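Local coordinates for protein cytochrome p450EpoK (Sorangium cellulosum, PDB 1PKF) that is a haem-binding protein of the cytochrome P450 family and holds epothilone D in a pocket close to the haem, at residues K18-G23 with I300-T305; V294-N299 with S353-Y358; E142-R147 with I406-V411; P284-N289 with F346-D351. One frame throughout, in Å; residues are numbered along the deposited sequence.

Contact 1: residues K18-G23 with I300-T305. With EPD (epothilone D), chain C.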
# COMPACT_ATOMS: atom_id res chain seq x y z
N LYS A 18 21.41 -1.55 0.75
CA LYS A 18 21.27 -0.18 1.17
C LYS A 18 20.03 0.45 0.52
O LYS A 18 20.12 1.24 -0.44
CB LYS A 18 22.53 0.59 0.73
CG LYS A 18 23.78 0.17 1.49
CD LYS A 18 24.93 1.04 1.05
CE LYS A 18 26.28 0.50 1.56
NZ LYS A 18 27.28 0.66 0.49
N PRO A 19 18.86 0.11 1.04
CA PRO A 19 17.58 0.56 0.46
C PRO A 19 17.24 2.03 0.70
O PRO A 19 16.20 2.46 0.22
CB PRO A 19 16.57 -0.31 1.18
CG PRO A 19 17.19 -0.61 2.46
CD PRO A 19 18.66 -0.77 2.20
N PHE A 20 18.08 2.76 1.44
CA PHE A 20 17.92 4.20 1.63
C PHE A 20 18.99 5.00 0.94
O PHE A 20 18.98 6.22 1.02
CB PHE A 20 17.86 4.55 3.13
CG PHE A 20 16.67 3.97 3.79
CD1 PHE A 20 16.76 2.80 4.52
CD2 PHE A 20 15.42 4.51 3.58
CE1 PHE A 20 15.64 2.23 5.09
CE2 PHE A 20 14.29 3.93 4.14
CZ PHE A 20 14.41 2.80 4.90
N ALA A 21 19.90 4.32 0.23
CA ALA A 21 20.86 5.01 -0.61
C ALA A 21 20.13 5.85 -1.64
O ALA A 21 19.10 5.45 -2.15
CB ALA A 21 21.82 4.03 -1.30
N PRO A 22 20.63 7.05 -1.92
CA PRO A 22 20.13 7.82 -3.06
C PRO A 22 20.21 7.00 -4.34
O PRO A 22 21.19 6.31 -4.58
CB PRO A 22 21.08 9.05 -3.14
CG PRO A 22 22.03 8.96 -1.95
CD PRO A 22 21.65 7.78 -1.13
N GLY A 23 19.17 7.10 -5.17
CA GLY A 23 19.07 6.31 -6.39
C GLY A 23 18.32 4.99 -6.30
O GLY A 23 17.86 4.46 -7.32
N ILE A 300 5.94 -0.83 -5.74
CA ILE A 300 6.08 0.40 -5.00
C ILE A 300 6.79 0.23 -3.67
O ILE A 300 7.15 1.24 -3.04
CB ILE A 300 4.68 1.07 -4.76
CG1 ILE A 300 3.77 0.16 -3.93
CG2 ILE A 300 4.06 1.46 -6.08
CD1 ILE A 300 2.47 0.83 -3.45
N LEU A 301 6.98 -0.99 -3.20
CA LEU A 301 7.59 -1.19 -1.91
C LEU A 301 9.12 -1.04 -2.01
O LEU A 301 9.71 -1.43 -3.01
CB LEU A 301 7.22 -2.52 -1.32
CG LEU A 301 5.76 -2.65 -0.94
CD1 LEU A 301 5.40 -4.07 -0.60
CD2 LEU A 301 5.42 -1.71 0.24
N ARG A 302 9.71 -0.37 -1.00
CA ARG A 302 11.16 -0.18 -0.87
C ARG A 302 11.86 -1.49 -0.52
O ARG A 302 12.88 -1.85 -1.11
CB ARG A 302 11.44 0.86 0.25
CG ARG A 302 12.88 1.33 0.34
CD ARG A 302 13.10 2.54 1.28
NE ARG A 302 12.46 3.74 0.76
CZ ARG A 302 13.03 4.58 -0.07
NH1 ARG A 302 14.28 4.39 -0.46
NH2 ARG A 302 12.37 5.64 -0.51
N ILE A 303 11.31 -2.18 0.46
CA ILE A 303 11.85 -3.44 0.94
C ILE A 303 10.78 -4.55 0.82
O ILE A 303 10.94 -5.52 0.08
CB ILE A 303 12.35 -3.31 2.39
CG1 ILE A 303 13.29 -2.08 2.53
CG2 ILE A 303 13.07 -4.57 2.77
CD1 ILE A 303 13.02 -1.20 3.71
N GLY A 304 9.69 -4.43 1.56
CA GLY A 304 8.62 -5.41 1.44
C GLY A 304 7.77 -5.39 2.67
O GLY A 304 7.37 -4.34 3.12
N THR A 305 7.45 -6.56 3.19
CA THR A 305 6.65 -6.64 4.39
C THR A 305 7.39 -7.54 5.36
O THR A 305 8.43 -8.10 5.00
CB THR A 305 5.22 -7.09 4.06
OG1 THR A 305 4.42 -7.05 5.26
CG2 THR A 305 5.20 -8.55 3.58
C51 EPD C . 1.26 -1.83 1.09
C5 EPD C . 1.09 -2.09 2.57
C4 EPD C . 0.21 -1.32 3.17
C3 EPD C . -0.26 -1.56 4.58
C2 EPD C . -0.03 -0.31 5.48
C20 EPD C . -0.55 -0.51 6.98
C21 EPD C . -0.02 0.47 8.02
C22 EPD C . -1.34 -1.57 7.19
C23 EPD C . -1.87 -1.93 8.46
C24 EPD C . -2.76 -2.81 8.82
S1 EPD C . -3.00 -2.86 10.55
C25 EPD C . -1.78 -1.64 10.65
C27 EPD C . -1.44 -1.14 12.02
N26 EPD C . -1.28 -1.26 9.57
C6 EPD C . 1.47 -3.46 3.18
C7 EPD C . 2.91 -3.88 2.91
C8 EPD C . 3.83 -3.04 3.81
C9 EPD C . 4.48 -3.47 5.10
C91 EPD C . 3.71 -3.66 6.35
C10 EPD C . 5.28 -2.10 5.38
O10 EPD C . 6.21 -1.94 4.24
C11 EPD C . 5.91 -1.96 6.83
C28 EPD C . 7.02 -2.96 7.14
C12 EPD C . 6.47 -0.55 7.05
O12 EPD C . 7.55 -0.33 6.49
C13 EPD C . 5.63 0.41 7.92
C30 EPD C . 5.38 -0.08 9.32
C29 EPD C . 6.16 1.85 7.89
C14 EPD C . 4.13 0.47 7.32
O14 EPD C . 3.20 1.14 8.17
C15 EPD C . 3.95 1.21 6.03
C16 EPD C . 2.48 1.06 5.51
O16 EPD C . 2.07 1.81 4.66
O1 EPD C . 1.61 0.01 6.05
O HOH W 1 16.19 5.90 -2.37
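Arg302 reaches across to the turn that carries Pro19 and Phe20, and these three residues supply most of the buried surface. The polar link is one hydrogen bond: Arg302 NH1 donates to Pro19 O at 2.8 Å. It is fairly straight, with 161° at the hydrogen. Pro19 O lies at the edge of the guanidinium, nearly in its plane. A bend at chi3 (-67°) turns the end of the arginine aside from its otherwise extended chain. The Phe20 side chain crosses that chain at about a right angle. The touch is made by the arginine methylene, with Phe20 CE2 3.4 Å from Arg302 CD. The planes of ring and guanidinium are 12° apart, but the guanidinium is set obliquely to the ring. The Pro19 ring crosses Ile303 obliquely, with Pro19 CB 4.0 Å from Ile303 CG1, and Trp44 touches both residues. Water 1 extends the polar link. It accepts from Arg302 NH1 and donates to Ala21 O, 3.0 Å away. The other two guanidinium nitrogens are held as well, NE by His400 O and NH2 by Gly398 O. The buried group is thus fixed in rotation by carbonyl oxygens around it. The turn itself is a type I beta turn from Lys18 to Ala21. Further along, epothilone D donates from O10 to Gly304 O at 2.9 Å, and Thr305 OG1 bonds to a haem propionate. This is the P450 connection from the ExxR helix into the main beta sheet, where Gly304 and Thr305 line the ligand pocket and Thr305 also the haem pocket.

Contact 2: residues V294-N299 with S353-Y358; sequences VLRFEN and SASLAY. Unlike the reference sequence in segment 294-299: Glu298 (reference Asp). With HEM (protoporphyrin IX containing Fe), chain B.
The last turn of helix 287-297 runs beside the irregular segment 353-358, with CA atoms 5.7 Å apart at Arg296 and Ser355 and 6.2 Å at Leu295 and Ala357. Two P450 signatures meet here. Glu293 and Arg296 form the ExxR motif of helix K, and Tyr358 stands at the start of the haem-binding cysteine loop, at the position where the family commonly has phenylalanine. Leu295 is the central side chain. Its CB rests on Ala357 CB at 3.7 Å. Its CD2 branch crosses the Tyr358 side chain at about a right angle and comes within 3.2 Å of Tyr358 OH, a close fit. The tyrosine in turn lies next to the haem, with Tyr358 OH 3.3 Å from the vinyl carbon CBB, so Tyr358 lies between Leu295 and the haem vinyl group. Arg296 gives only the root of its chain to this contact: CG passes 3.8 Å from Ser355 OG. Bends at chi2 and chi3 then carry the guanidinium away, to a salt bridge with Glu293 and to the carbonyls of Pro343 and Leu334. Asn299 closes the end of the helix. CG stands anti to the backbone N (chi1 -168°), and ND2 reaches back to donate to Leu295 O. That acceptor lies in the amide plane, while the donor is tilted 23° from the carbonyl plane. The amide oxygen OD1 accepts from Leu301 N. Water 2 bridges the segments, accepting from Asn299 ND2 and donating to Ala357 O, each at 2.8 Å.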
# COMPACT_ATOMS: atom_id res chain seq x y z
N VAL A 294 2.18 -3.30 -13.45
CA VAL A 294 2.93 -2.17 -12.95
C VAL A 294 3.50 -2.56 -11.61
O VAL A 294 4.66 -2.29 -11.31
CB VAL A 294 2.06 -0.94 -12.78
CG1 VAL A 294 2.69 0.04 -11.78
CG2 VAL A 294 1.87 -0.27 -14.11
N LEU A 295 2.68 -3.19 -10.80
CA LEU A 295 3.08 -3.58 -9.46
C LEU A 295 4.02 -4.79 -9.47
O LEU A 295 4.83 -5.01 -8.55
CB LEU A 295 1.83 -3.92 -8.67
CG LEU A 295 1.24 -2.98 -7.63
CD1 LEU A 295 1.73 -1.52 -7.72
CD2 LEU A 295 -0.24 -3.06 -7.65
N ARG A 296 3.88 -5.60 -10.51
CA ARG A 296 4.72 -6.75 -10.72
C ARG A 296 6.11 -6.35 -11.19
O ARG A 296 7.11 -6.79 -10.66
CB ARG A 296 4.07 -7.67 -11.75
CG ARG A 296 4.53 -9.10 -11.62
CD ARG A 296 5.94 -9.35 -12.22
NE ARG A 296 6.16 -8.66 -13.50
CZ ARG A 296 7.34 -8.61 -14.14
NH1 ARG A 296 8.41 -9.19 -13.60
NH2 ARG A 296 7.47 -7.95 -15.29
N PHE A 297 6.15 -5.50 -12.21
CA PHE A 297 7.37 -5.12 -12.86
C PHE A 297 8.11 -4.12 -11.99
O PHE A 297 9.33 -4.06 -11.98
CB PHE A 297 7.06 -4.43 -14.17
CG PHE A 297 8.27 -3.82 -14.82
CD1 PHE A 297 9.31 -4.63 -15.25
CD2 PHE A 297 8.36 -2.46 -15.02
CE1 PHE A 297 10.42 -4.09 -15.88
CE2 PHE A 297 9.47 -1.92 -15.62
CZ PHE A 297 10.51 -2.73 -16.06
N GLU A 298 7.35 -3.28 -11.31
CA GLU A 298 8.02 -2.35 -10.48
C GLU A 298 7.33 -1.87 -9.24
O GLU A 298 6.76 -0.80 -9.14
CB GLU A 298 8.62 -1.31 -11.33
CG GLU A 298 7.74 -0.25 -11.77
CD GLU A 298 8.59 0.95 -11.67
OE1 GLU A 298 8.26 1.97 -12.26
OE2 GLU A 298 9.64 0.76 -10.98
N ASN A 299 7.42 -2.74 -8.29
CA ASN A 299 6.64 -2.67 -7.14
C ASN A 299 6.98 -1.43 -6.33
O ASN A 299 8.16 -1.06 -6.22
CB ASN A 299 6.95 -3.87 -6.30
CG ASN A 299 5.98 -4.03 -5.19
OD1 ASN A 299 6.29 -3.76 -4.02
ND2 ASN A 299 4.79 -4.48 -5.53
N SER A 353 -0.94 -13.45 -12.67
CA SER A 353 -1.56 -14.15 -11.55
C SER A 353 -0.59 -14.42 -10.43
O SER A 353 -0.98 -14.51 -9.27
CB SER A 353 -2.22 -15.49 -11.96
OG SER A 353 -2.71 -15.46 -13.32
N ALA A 354 0.69 -14.60 -10.75
CA ALA A 354 1.63 -15.00 -9.72
C ALA A 354 2.16 -13.79 -8.92
O ALA A 354 2.84 -13.97 -7.92
CB ALA A 354 2.79 -15.83 -10.31
N SER A 355 1.83 -12.56 -9.34
CA SER A 355 2.20 -11.35 -8.59
C SER A 355 1.80 -11.47 -7.14
O SER A 355 0.68 -11.85 -6.83
CB SER A 355 1.57 -10.11 -9.24
OG SER A 355 2.07 -8.90 -8.67
N LEU A 356 2.73 -11.18 -6.24
CA LEU A 356 2.47 -11.18 -4.80
C LEU A 356 2.20 -9.77 -4.25
O LEU A 356 2.21 -9.55 -3.04
CB LEU A 356 3.69 -11.76 -4.05
CG LEU A 356 4.15 -13.17 -4.38
CD1 LEU A 356 5.58 -13.42 -3.92
CD2 LEU A 356 3.26 -14.12 -3.71
N ALA A 357 1.95 -8.83 -5.14
CA ALA A 357 1.93 -7.42 -4.77
C ALA A 357 0.84 -7.10 -3.76
O ALA A 357 1.00 -6.17 -3.02
CB ALA A 357 1.79 -6.54 -6.00
N TYR A 358 -0.24 -7.88 -3.74
CA TYR A 358 -1.33 -7.67 -2.79
C TYR A 358 -1.33 -8.68 -1.68
O TYR A 358 -2.30 -8.79 -0.93
CB TYR A 358 -2.67 -7.64 -3.48
CG TYR A 358 -2.85 -6.43 -4.35
CD1 TYR A 358 -2.66 -6.50 -5.71
CD2 TYR A 358 -3.19 -5.20 -3.80
CE1 TYR A 358 -2.84 -5.41 -6.51
CE2 TYR A 358 -3.35 -4.09 -4.59
CZ TYR A 358 -3.17 -4.20 -5.96
OH TYR A 358 -3.34 -3.08 -6.76
CHA HEM B . -2.66 -5.57 3.60
CHB HEM B . -0.69 -4.21 -0.47
CHC HEM B . -4.08 -0.83 -1.24
CHD HEM B . -5.87 -1.96 2.98
C1A HEM B . -1.89 -5.55 2.49
C2A HEM B . -0.78 -6.45 2.24
C3A HEM B . -0.22 -6.06 1.11
C4A HEM B . -0.95 -4.91 0.64
CMA HEM B . 0.98 -6.75 0.48
CAA HEM B . -0.34 -7.63 3.12
CBA HEM B . 0.87 -7.20 3.96
CGA HEM B . 1.35 -8.38 4.77
O1A HEM B . 2.24 -8.20 5.65
O2A HEM B . 0.84 -9.52 4.58
C1B HEM B . -1.44 -3.18 -0.93
C2B HEM B . -1.12 -2.48 -2.15
C3B HEM B . -2.08 -1.60 -2.35
C4B HEM B . -2.99 -1.66 -1.26
CMB HEM B . 0.08 -2.71 -3.13
CAB HEM B . -2.20 -0.57 -3.46
CBB HEM B . -2.02 -0.86 -4.72
C1C HEM B . -4.94 -0.83 -0.23
C2C HEM B . -6.17 -0.08 -0.08
C3C HEM B . -6.66 -0.41 1.11
C4C HEM B . -5.78 -1.40 1.74
CMC HEM B . -6.78 0.91 -1.07
CAC HEM B . -7.93 0.20 1.65
CBC HEM B . -8.52 -0.41 2.63
C1D HEM B . -5.10 -2.94 3.52
C2D HEM B . -5.30 -3.41 4.87
C3D HEM B . -4.33 -4.54 5.07
C4D HEM B . -3.61 -4.61 3.83
CMD HEM B . -6.32 -2.98 5.93
CAD HEM B . -4.16 -5.40 6.30
CBD HEM B . -4.84 -6.72 5.95
CGD HEM B . -4.65 -7.72 7.06
O1D HEM B . -3.63 -7.67 7.78
O2D HEM B . -5.53 -8.58 7.25
NA HEM B . -1.96 -4.62 1.51
NB HEM B . -2.61 -2.66 -0.35
NC HEM B . -4.76 -1.62 0.87
ND HEM B . -4.08 -3.67 2.89
FE HEM B . -3.47 -3.24 1.05
O HOH W 2 3.16 -4.44 -3.30

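Contact 3: residues E142-R147 with I406-V411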
# COMPACT_ATOMS: atom_id res chain seq x y z
N GLU A 142 2.67 23.38 -16.39
CA GLU A 142 3.07 22.25 -15.56
C GLU A 142 1.87 21.47 -15.04
O GLU A 142 0.95 22.06 -14.45
CB GLU A 142 3.91 22.75 -14.38
CG GLU A 142 5.12 23.60 -14.76
CD GLU A 142 6.40 22.78 -14.82
OE1 GLU A 142 6.62 22.09 -15.85
OE2 GLU A 142 7.20 22.82 -13.86
N PHE A 143 1.87 20.16 -15.25
CA PHE A 143 0.96 19.27 -14.55
C PHE A 143 1.74 18.18 -13.81
O PHE A 143 2.45 17.39 -14.42
CB PHE A 143 -0.04 18.64 -15.52
CG PHE A 143 -1.21 17.97 -14.84
CD1 PHE A 143 -2.25 18.72 -14.34
CD2 PHE A 143 -1.24 16.59 -14.68
CE1 PHE A 143 -3.31 18.11 -13.71
CE2 PHE A 143 -2.28 15.99 -14.06
CZ PHE A 143 -3.32 16.74 -13.56
N ASP A 144 1.60 18.17 -12.49
CA ASP A 144 2.27 17.19 -11.64
C ASP A 144 1.34 16.03 -11.31
O ASP A 144 0.40 16.18 -10.54
CB ASP A 144 2.74 17.85 -10.35
CG ASP A 144 3.59 16.93 -9.51
OD1 ASP A 144 4.44 17.45 -8.76
OD2 ASP A 144 3.48 15.69 -9.55
N VAL A 145 1.62 14.87 -11.89
CA VAL A 145 0.73 13.72 -11.77
C VAL A 145 0.55 13.28 -10.32
O VAL A 145 -0.49 12.73 -9.96
CB VAL A 145 1.22 12.60 -12.64
CG1 VAL A 145 0.46 11.30 -12.38
CG2 VAL A 145 1.06 13.02 -14.10
N VAL A 146 1.53 13.57 -9.48
CA VAL A 146 1.38 13.30 -8.06
C VAL A 146 0.59 14.41 -7.38
O VAL A 146 -0.58 14.20 -7.00
CB VAL A 146 2.75 13.09 -7.36
CG1 VAL A 146 2.55 12.81 -5.92
CG2 VAL A 146 3.52 11.96 -8.01
N ARG A 147 1.21 15.59 -7.25
CA ARG A 147 0.63 16.72 -6.50
C ARG A 147 -0.74 17.19 -7.02
O ARG A 147 -1.61 17.58 -6.23
CB ARG A 147 1.60 17.91 -6.53
CG ARG A 147 1.37 18.96 -5.42
CD ARG A 147 1.50 20.46 -5.87
NE ARG A 147 2.50 20.67 -6.92
CZ ARG A 147 2.35 21.44 -7.99
NH1 ARG A 147 1.23 22.14 -8.19
NH2 ARG A 147 3.33 21.53 -8.89
N ILE A 406 7.22 8.50 -5.05
CA ILE A 406 7.44 9.54 -6.06
C ILE A 406 6.87 10.82 -5.50
O ILE A 406 5.70 10.86 -5.14
CB ILE A 406 6.80 9.22 -7.41
CG1 ILE A 406 7.43 7.98 -8.02
CG2 ILE A 406 7.05 10.35 -8.39
CD1 ILE A 406 6.97 7.69 -9.50
N GLU A 407 7.71 11.84 -5.39
CA GLU A 407 7.27 13.13 -4.84
C GLU A 407 6.65 14.04 -5.90
O GLU A 407 5.72 14.82 -5.61
CB GLU A 407 8.44 13.83 -4.12
CG GLU A 407 9.04 12.94 -3.03
CD GLU A 407 10.02 13.66 -2.10
OE1 GLU A 407 9.91 13.46 -0.86
OE2 GLU A 407 10.92 14.36 -2.61
N SER A 408 7.17 13.93 -7.12
CA SER A 408 6.65 14.65 -8.26
C SER A 408 6.86 13.90 -9.58
O SER A 408 7.81 13.20 -9.78
CB SER A 408 7.26 16.06 -8.34
OG SER A 408 8.67 15.96 -8.41
N LEU A 409 5.92 14.08 -10.49
CA LEU A 409 5.96 13.44 -11.78
C LEU A 409 5.38 14.48 -12.74
O LEU A 409 4.16 14.53 -12.98
CB LEU A 409 5.15 12.15 -11.75
CG LEU A 409 4.90 11.44 -13.07
CD1 LEU A 409 6.19 11.22 -13.76
CD2 LEU A 409 4.19 10.10 -12.87
N ASN A 410 6.25 15.34 -13.23
CA ASN A 410 5.84 16.45 -14.06
C ASN A 410 5.74 16.06 -15.52
O ASN A 410 6.67 15.51 -16.09
CB ASN A 410 6.82 17.62 -13.91
CG ASN A 410 6.57 18.42 -12.63
OD1 ASN A 410 7.49 18.68 -11.86
ND2 ASN A 410 5.32 18.81 -12.40
N VAL A 411 4.59 16.36 -16.12
CA VAL A 411 4.31 16.05 -17.52
C VAL A 411 3.70 17.26 -18.28
O VAL A 411 3.39 18.29 -17.69
CB VAL A 411 3.35 14.82 -17.66
CG1 VAL A 411 3.80 13.65 -16.78
CG2 VAL A 411 1.93 15.20 -17.33
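Val145 and Val146, at the start of helix 145-150 just after strand 143-144, pack on Leu409, Val411 and Ile406 of strand 406-412. They form the apolar centre of a contact in the sheet usually called beta-3 in P450s. Val145 and Leu409 lie side by side and point the same way, with Val145 CB 3.9 Å from Leu409 CG. The CG2 branch of Val145 meets Val411 CG1. Val146 sends its own CG2 obliquely across Ile406, 3.9 Å from CG2 of that residue. Helix 241-272 backs this patch through Val267, Leu268 and Leu271. Farther out, Phe143 turns the edge of its ring to Val411 CG2 and packs on helix 123-137.

The strands are antiparallel. Phe143 and Val411 form a hydrogen-bonded pair: Val411 N donates to Phe143 O at 2.9 Å, while the return bond from Phe143 N is weak. Asp144 and Asn410 form the next, non-hydrogen-bonded pair. Val145 N then donates to Leu409 O at 2.8 Å. At the rim, Glu142 makes a salt bridge to Lys392.

Asp144 ends the strand and is the N-cap of helix 145-150. At chi1 -173° its carboxylate reaches both the helix start and the opposite strand. Asp144 OD2 accepts weakly from Arg147 N. It also accepts from Val146 N at 2.9 Å and from Leu409 N at 3.1 Å, these two donors coming from opposite faces of the carboxylate plane.

Contact 4: residues P284-N289 with F346-D351; sequences PGLMRN and FDVRRD
The meander, the irregular P450 loop ahead of the haem-binding loop, is tied here to the start of helix K, helix 287-297. Asn289 makes the polar tie. A chi1 of -163° swings the amide away from its own backbone N and directs it at the turn of the loop. ND2 donates to two carbonyls, Val348 O and Arg350 O. Asn289 ND2 lies 3.0 Å from Arg350 O, in that carbonyl's plane. The other bond is modelled at 2.5 Å from Asn289 ND2 to Val348 O, so its exact length is doubtful. Here the donor stands above the carbonyl plane, 59° out of it. Both acceptors lie close to the amide plane, so the two bonds together would hold the amide against rotation. Asn289 OD1 accepts from water 3 at 2.7 Å and bonds to Thr352 OG1. The same water donates weakly to Asp351 OD1 and so bridges the segments.

Leu286 adds the apolar part. Its CD2 sits 3.5 Å from Val348 O, and CD1 approaches Val348 CG2 and Arg349 CG. The loop has its own brace: Asp347 OD1 accepts from Arg349 N at 3.1 Å, an Asx turn, within a type I turn from Asp347 to Arg350. Arg349 runs to the surface and pairs with Glu283. Arg350 makes a salt bridge with Glu293 of the ExxR motif and bonds to Ser341 O, which fits the Glu-Arg-Arg triad of P450s. Val348 touches Ala276 of helix 274-282 and Ala290 of helix 287-297, while Phe346 packs on Ala276 and Val294 of the same two helices.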
# COMPACT_ATOMS: atom_id res chain seq x y z
N PRO A 284 -8.68 -1.15 -24.47
CA PRO A 284 -8.85 -0.56 -23.14
C PRO A 284 -9.08 -1.62 -22.06
O PRO A 284 -8.77 -1.41 -20.88
CB PRO A 284 -10.07 0.35 -23.31
CG PRO A 284 -10.08 0.70 -24.78
CD PRO A 284 -9.56 -0.53 -25.48
N GLY A 285 -9.62 -2.77 -22.45
CA GLY A 285 -9.81 -3.87 -21.53
C GLY A 285 -8.52 -4.39 -20.91
O GLY A 285 -8.56 -5.09 -19.91
N LEU A 286 -7.37 -4.06 -21.50
CA LEU A 286 -6.07 -4.49 -20.96
C LEU A 286 -5.61 -3.60 -19.78
O LEU A 286 -4.58 -3.87 -19.17
CB LEU A 286 -4.99 -4.46 -22.05
CG LEU A 286 -4.61 -5.78 -22.73
CD1 LEU A 286 -3.46 -5.54 -23.73
CD2 LEU A 286 -4.26 -6.88 -21.72
N MET A 287 -6.35 -2.54 -19.48
CA MET A 287 -5.90 -1.58 -18.50
C MET A 287 -5.74 -2.30 -17.17
O MET A 287 -4.76 -2.09 -16.47
CB MET A 287 -6.85 -0.39 -18.42
CG MET A 287 -6.47 0.69 -17.41
SD MET A 287 -4.76 1.29 -17.51
CE MET A 287 -4.88 2.42 -18.85
N ARG A 288 -6.67 -3.18 -16.83
CA ARG A 288 -6.61 -3.83 -15.55
C ARG A 288 -5.36 -4.69 -15.41
O ARG A 288 -4.75 -4.73 -14.34
CB ARG A 288 -7.84 -4.66 -15.27
CG ARG A 288 -7.95 -5.05 -13.77
CD ARG A 288 -9.38 -4.99 -13.18
NE ARG A 288 -10.36 -5.57 -14.11
CZ ARG A 288 -10.49 -6.88 -14.34
NH1 ARG A 288 -9.73 -7.76 -13.69
NH2 ARG A 288 -11.40 -7.31 -15.21
N ASN A 289 -4.98 -5.38 -16.49
CA ASN A 289 -3.82 -6.26 -16.46
C ASN A 289 -2.56 -5.46 -16.37
O ASN A 289 -1.63 -5.87 -15.71
CB ASN A 289 -3.70 -7.14 -17.72
CG ASN A 289 -2.76 -8.29 -17.51
OD1 ASN A 289 -2.98 -9.10 -16.64
ND2 ASN A 289 -1.70 -8.35 -18.28
N PHE A 346 8.54 -4.79 -19.04
CA PHE A 346 7.17 -4.38 -18.72
C PHE A 346 6.24 -4.86 -19.84
O PHE A 346 6.18 -4.26 -20.91
CB PHE A 346 7.09 -2.86 -18.57
CG PHE A 346 5.72 -2.33 -18.19
CD1 PHE A 346 5.09 -2.76 -17.03
CD2 PHE A 346 5.08 -1.39 -18.97
CE1 PHE A 346 3.83 -2.26 -16.68
CE2 PHE A 346 3.85 -0.88 -18.62
CZ PHE A 346 3.22 -1.31 -17.46
N ASP A 347 5.51 -5.93 -19.55
CA ASP A 347 4.67 -6.63 -20.53
C ASP A 347 3.22 -6.71 -20.07
O ASP A 347 2.87 -7.59 -19.30
CB ASP A 347 5.22 -8.05 -20.73
CG ASP A 347 4.42 -8.86 -21.73
OD1 ASP A 347 3.48 -8.32 -22.37
OD2 ASP A 347 4.69 -10.07 -21.93
N VAL A 348 2.40 -5.79 -20.55
CA VAL A 348 1.02 -5.67 -20.11
C VAL A 348 0.10 -6.81 -20.62
O VAL A 348 -1.07 -6.88 -20.25
CB VAL A 348 0.43 -4.33 -20.54
CG1 VAL A 348 1.28 -3.15 -20.03
CG2 VAL A 348 0.25 -4.25 -22.06
N ARG A 349 0.63 -7.72 -21.43
CA ARG A 349 -0.11 -8.92 -21.83
C ARG A 349 0.19 -10.16 -21.00
O ARG A 349 -0.52 -11.16 -21.13
CB ARG A 349 0.18 -9.25 -23.29
CG ARG A 349 -0.13 -8.14 -24.21
CD ARG A 349 0.27 -8.40 -25.67
NE ARG A 349 -0.70 -7.76 -26.56
CZ ARG A 349 -1.27 -8.33 -27.61
NH1 ARG A 349 -0.98 -9.59 -27.96
NH2 ARG A 349 -2.15 -7.64 -28.33
N ARG A 350 1.24 -10.12 -20.17
CA ARG A 350 1.67 -11.31 -19.46
C ARG A 350 0.61 -11.74 -18.50
O ARG A 350 -0.28 -10.99 -18.16
CB ARG A 350 2.98 -11.09 -18.71
CG ARG A 350 2.84 -10.36 -17.32
CD ARG A 350 4.07 -10.45 -16.44
NE ARG A 350 5.24 -9.93 -17.14
CZ ARG A 350 6.32 -10.66 -17.48
NH1 ARG A 350 6.41 -11.94 -17.19
NH2 ARG A 350 7.31 -10.08 -18.13
N ASP A 351 0.75 -12.97 -18.05
CA ASP A 351 -0.02 -13.49 -16.98
C ASP A 351 0.56 -13.03 -15.62
O ASP A 351 1.69 -13.39 -15.22
CB ASP A 351 -0.03 -15.01 -17.07
CG ASP A 351 -0.86 -15.63 -16.01
OD1 ASP A 351 -1.60 -14.87 -15.35
OD2 ASP A 351 -0.86 -16.86 -15.74
O HOH W 3 -3.04 -11.74 -15.91

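In the fold
From the N terminus, 18-23 meets 300-305, 277 residues on, so contact 1 closes a long loop holding most of the helices. Contact 3 joins 142-147 to 406-411 and crosses contact 1. Contacts 4 and 2 both start on helix 287-297 and end in the loop before helix 368-385. They cross each other and contact 1, and both fall within the span of contact 3. Contact 2 touches contact 4, with Val294 and Phe297 packing on Phe346, and contact 1, where Leu295 meets Ile300. Contact 2 ties the ExxR helix to the haem-binding loop, contact 4 ties it to the meander, and contact 1 ties the connection after it to the N-terminal segment. Contact 3 touches none of them and joins strand 143-144 and helix 145-150 to the C-terminal strand.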